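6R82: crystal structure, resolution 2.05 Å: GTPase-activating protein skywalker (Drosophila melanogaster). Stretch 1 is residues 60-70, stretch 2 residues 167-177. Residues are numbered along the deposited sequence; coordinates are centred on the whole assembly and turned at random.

Stretch 1, residues 60-70: MIKTCNNEVFG
Stretch 2 (167-177) PLCPSGDFEIR

How do the two backbones meet? Stretch 1 is a hairpin: strand 60-63 runs into a type I turn from Thr63 to Asn66, Asn66 (phi/psi 65/20) closes the turn with positive phi, and strand 68-70 returns, with Ile61 N to Phe69 O at 2.7 Å and Thr63 N to Glu67 O at 2.9 Å. Stretch 2 is loop until Gly172, extended from Asp173 to Ile176, and turns a corner at Arg177. The strands 60-63 and 173-176 cross at 98°, so they touch briefly, at one antiparallel, non-hydrogen-bonded bridge between Thr63 and Ile176 (CA to CA 4.5 Å), whose side chains diverge. Hydrogen bonds flank it: Arg177 N gives to Lys62 O at 2.7 Å, and Cys64 N to Glu175 O at 2.9 Å. The same Glu175 O lies 3.2 Å from Thr63 CA.

Which bumps fill which hollows in the buried part? Phe69 (chi1 55°, chi2 -88°) and Phe174 (chi1 55°, chi2 91°) both point CA-to-CB toward the opposite stretch. The edge of Phe69 abuts the face of Phe174, Phe69 CZ to Phe174 CE2 at 3.7 Å, with planes at 83° and centroids 5.2 Å apart. Leu168 (m, t) covers a face of Phe69, its CB 4.2 Å from the ring centroid, while Leu168 CD1 reaches Phe69 CD2 at 3.8 Å. Ile61 (m, t) lays its CG2 methyl over the shallow groove where Phe174 CE1 and Ile176 CG1 meet, 4.1 Å from each. Both aliphatic side chains offer apolar surface to the buried rings, Leu168 over the Phe69 face and Ile61 against Phe174.

How is the polar Glu67 accommodated among buried neighbours? Its CA-to-CB bond points toward stretch 2 (chi1 m, chi2 114°, chi3 11°), and Glu67 OE1 packs 3.4 Å from Cys169 CB and Glu67 OE2 4.0 Å from Pro170 CD. Within the hairpin its carboxylate takes a hydrogen bond from Thr63 OG1 (chi1 p) to Glu67 OE1 at 2.8 Å and a weak one from Asn65 ND2 to Glu67 OE2 at 2.5 Å; separately, Glu67 N donates to Thr63 OG1 at 3.1 Å. Thr63 also uses its methyl, placing CG2 3.8 Å from Phe174 CB.

What closes the exposed end? Arg177, with chi1 and chi2 t and chi3 m, extends along the turn and has the largest area covered by the other stretch, 103 Å². Its NH2 gives a very short 2.3 Å hydrogen bond to Asn66 OD1, near the guanidinium plane. Cys64 (chi1 m) fits between neighbours, SG 4.1 Å from Arg177 CB and 3.3 Å from Glu175 OE1. Together the stretches bury 701 Å².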

# COMPACT_ATOMS: atom_id res chain seq x y z
N MET A 60 2.81 1.79 -4.51
CA MET A 60 2.26 2.23 -5.79
C MET A 60 2.29 1.09 -6.80
O MET A 60 3.35 0.55 -7.09
CB MET A 60 3.03 3.43 -6.34
CG MET A 60 2.15 4.32 -7.21
SD MET A 60 2.89 5.93 -7.47
CE MET A 60 3.18 6.46 -5.77
N ILE A 61 1.12 0.76 -7.35
CA ILE A 61 0.98 -0.33 -8.32
C ILE A 61 0.63 0.27 -9.67
O ILE A 61 -0.30 1.08 -9.78
CB ILE A 61 -0.10 -1.34 -7.88
CG1 ILE A 61 0.30 -2.01 -6.57
CG2 ILE A 61 -0.35 -2.38 -8.99
CD1 ILE A 61 -0.85 -2.61 -5.81
N LYS A 62 1.36 -0.15 -10.69
CA LYS A 62 1.04 0.15 -12.08
C LYS A 62 0.67 -1.17 -12.76
O LYS A 62 1.50 -2.08 -12.86
CB LYS A 62 2.22 0.84 -12.78
CG LYS A 62 2.46 2.31 -12.34
CD LYS A 62 3.94 2.61 -12.09
CE LYS A 62 4.14 3.67 -11.00
NZ LYS A 62 3.86 3.14 -9.63
N THR A 63 -0.58 -1.29 -13.20
CA THR A 63 -1.04 -2.51 -13.85
C THR A 63 -0.72 -2.50 -15.34
O THR A 63 -0.46 -1.46 -15.95
CB THR A 63 -2.55 -2.71 -13.68
OG1 THR A 63 -3.26 -1.92 -14.63
CG2 THR A 63 -2.98 -2.34 -12.27
N CYS A 64 -0.73 -3.70 -15.94
CA CYS A 64 -0.55 -3.82 -17.38
C CYS A 64 -1.69 -3.17 -18.16
O CYS A 64 -1.53 -2.87 -19.34
CB CYS A 64 -0.42 -5.29 -17.78
SG CYS A 64 1.00 -6.16 -17.05
N ASN A 65 -2.83 -2.94 -17.51
CA ASN A 65 -3.97 -2.23 -18.06
C ASN A 65 -3.90 -0.72 -17.83
O ASN A 65 -4.92 -0.03 -17.97
CB ASN A 65 -5.27 -2.79 -17.46
CG ASN A 65 -6.45 -2.73 -18.42
OD1 ASN A 65 -6.28 -2.74 -19.64
ND2 ASN A 65 -7.66 -2.67 -17.86
N ASN A 66 -2.72 -0.20 -17.44
CA ASN A 66 -2.44 1.23 -17.27
C ASN A 66 -3.25 1.88 -16.15
O ASN A 66 -3.38 3.11 -16.12
CB ASN A 66 -2.64 2.01 -18.58
CG ASN A 66 -1.95 1.35 -19.75
OD1 ASN A 66 -0.72 1.26 -19.80
ND2 ASN A 66 -2.74 0.87 -20.71
N GLU A 67 -3.79 1.10 -15.22
CA GLU A 67 -4.36 1.65 -14.00
C GLU A 67 -3.27 1.85 -12.95
O GLU A 67 -2.29 1.09 -12.90
CB GLU A 67 -5.46 0.74 -13.45
CG GLU A 67 -6.64 0.54 -14.40
CD GLU A 67 -6.77 -0.89 -14.90
OE1 GLU A 67 -6.07 -1.78 -14.36
OE2 GLU A 67 -7.56 -1.13 -15.84
N VAL A 68 -3.42 2.88 -12.13
CA VAL A 68 -2.43 3.26 -11.13
C VAL A 68 -3.16 3.49 -9.82
O VAL A 68 -4.08 4.32 -9.75
CB VAL A 68 -1.64 4.51 -11.53
CG1 VAL A 68 -0.88 5.08 -10.34
CG2 VAL A 68 -0.68 4.18 -12.66
N PHE A 69 -2.76 2.76 -8.78
CA PHE A 69 -3.38 2.86 -7.46
C PHE A 69 -2.39 2.30 -6.43
O PHE A 69 -1.30 1.84 -6.78
CB PHE A 69 -4.73 2.14 -7.42
CG PHE A 69 -4.66 0.69 -7.84
CD1 PHE A 69 -4.79 0.33 -9.17
CD2 PHE A 69 -4.46 -0.31 -6.89
CE1 PHE A 69 -4.74 -0.99 -9.56
CE2 PHE A 69 -4.40 -1.63 -7.27
CZ PHE A 69 -4.54 -1.98 -8.61
N GLY A 70 -2.77 2.37 -5.16
CA GLY A 70 -1.86 1.95 -4.12
C GLY A 70 -2.39 2.28 -2.74
O GLY A 70 -3.60 2.43 -2.54
N PRO A 167 -13.82 -1.31 -6.32
CA PRO A 167 -12.64 -1.87 -6.99
C PRO A 167 -11.83 -0.77 -7.65
O PRO A 167 -12.35 0.06 -8.39
CB PRO A 167 -13.25 -2.84 -8.01
CG PRO A 167 -14.50 -3.32 -7.33
CD PRO A 167 -15.03 -2.13 -6.55
N LEU A 168 -10.53 -0.73 -7.34
CA LEU A 168 -9.67 0.36 -7.78
C LEU A 168 -9.28 0.26 -9.24
O LEU A 168 -8.61 1.17 -9.76
CB LEU A 168 -8.43 0.44 -6.88
CG LEU A 168 -8.72 0.26 -5.39
CD1 LEU A 168 -7.46 -0.04 -4.61
CD2 LEU A 168 -9.41 1.49 -4.82
N CYS A 169 -9.67 -0.81 -9.92
CA CYS A 169 -9.73 -0.86 -11.37
C CYS A 169 -11.05 -1.54 -11.74
O CYS A 169 -11.60 -2.29 -10.93
CB CYS A 169 -8.53 -1.60 -11.98
SG CYS A 169 -8.17 -3.22 -11.30
N PRO A 170 -11.58 -1.27 -12.94
CA PRO A 170 -12.93 -1.78 -13.27
C PRO A 170 -13.06 -3.29 -13.17
O PRO A 170 -13.95 -3.79 -12.47
CB PRO A 170 -13.15 -1.26 -14.69
CG PRO A 170 -12.27 -0.03 -14.78
CD PRO A 170 -11.04 -0.42 -14.02
N SER A 171 -12.20 -4.04 -13.87
CA SER A 171 -12.09 -5.47 -13.63
C SER A 171 -11.60 -5.72 -12.21
O SER A 171 -10.81 -4.95 -11.65
CB SER A 171 -11.14 -6.10 -14.64
OG SER A 171 -10.43 -7.19 -14.08
N GLY A 172 -12.07 -6.82 -11.60
CA GLY A 172 -11.67 -7.10 -10.23
C GLY A 172 -10.25 -7.60 -10.04
O GLY A 172 -9.81 -7.74 -8.90
N ASP A 173 -9.54 -7.87 -11.13
CA ASP A 173 -8.20 -8.44 -11.12
C ASP A 173 -7.25 -7.53 -11.88
O ASP A 173 -7.66 -6.59 -12.57
CB ASP A 173 -8.17 -9.83 -11.77
CG ASP A 173 -9.34 -10.70 -11.37
OD1 ASP A 173 -9.73 -10.66 -10.18
OD2 ASP A 173 -9.87 -11.41 -12.24
N PHE A 174 -5.96 -7.84 -11.78
CA PHE A 174 -4.96 -7.09 -12.52
C PHE A 174 -3.66 -7.88 -12.55
O PHE A 174 -3.44 -8.78 -11.73
CB PHE A 174 -4.72 -5.70 -11.91
CG PHE A 174 -4.35 -5.71 -10.44
CD1 PHE A 174 -3.02 -5.76 -10.04
CD2 PHE A 174 -5.34 -5.65 -9.47
CE1 PHE A 174 -2.69 -5.77 -8.69
CE2 PHE A 174 -5.01 -5.66 -8.13
CZ PHE A 174 -3.69 -5.73 -7.74
N GLU A 175 -2.83 -7.55 -13.52
CA GLU A 175 -1.44 -7.99 -13.55
C GLU A 175 -0.56 -6.78 -13.30
O GLU A 175 -0.83 -5.68 -13.80
CB GLU A 175 -1.08 -8.63 -14.89
CG GLU A 175 0.11 -9.56 -14.79
CD GLU A 175 0.70 -9.88 -16.14
OE1 GLU A 175 0.17 -9.39 -17.16
OE2 GLU A 175 1.70 -10.64 -16.20
N ILE A 176 0.50 -6.99 -12.52
CA ILE A 176 1.37 -5.90 -12.08
C ILE A 176 2.45 -5.69 -13.13
O ILE A 176 3.24 -6.59 -13.42
CB ILE A 176 1.99 -6.21 -10.71
CG1 ILE A 176 0.88 -6.22 -9.65
CG2 ILE A 176 3.08 -5.19 -10.36
CD1 ILE A 176 0.80 -7.51 -8.86
N ARG A 177 2.47 -4.49 -13.72
CA ARG A 177 3.57 -4.13 -14.59
C ARG A 177 4.78 -3.69 -13.78
O ARG A 177 5.91 -4.14 -14.03
CB ARG A 177 3.16 -3.02 -15.56
CG ARG A 177 4.12 -2.86 -16.72
CD ARG A 177 3.99 -1.49 -17.37
NE ARG A 177 2.61 -1.19 -17.74
CZ ARG A 177 2.26 -0.29 -18.66
NH1 ARG A 177 3.20 0.39 -19.32
NH2 ARG A 177 0.98 -0.07 -18.93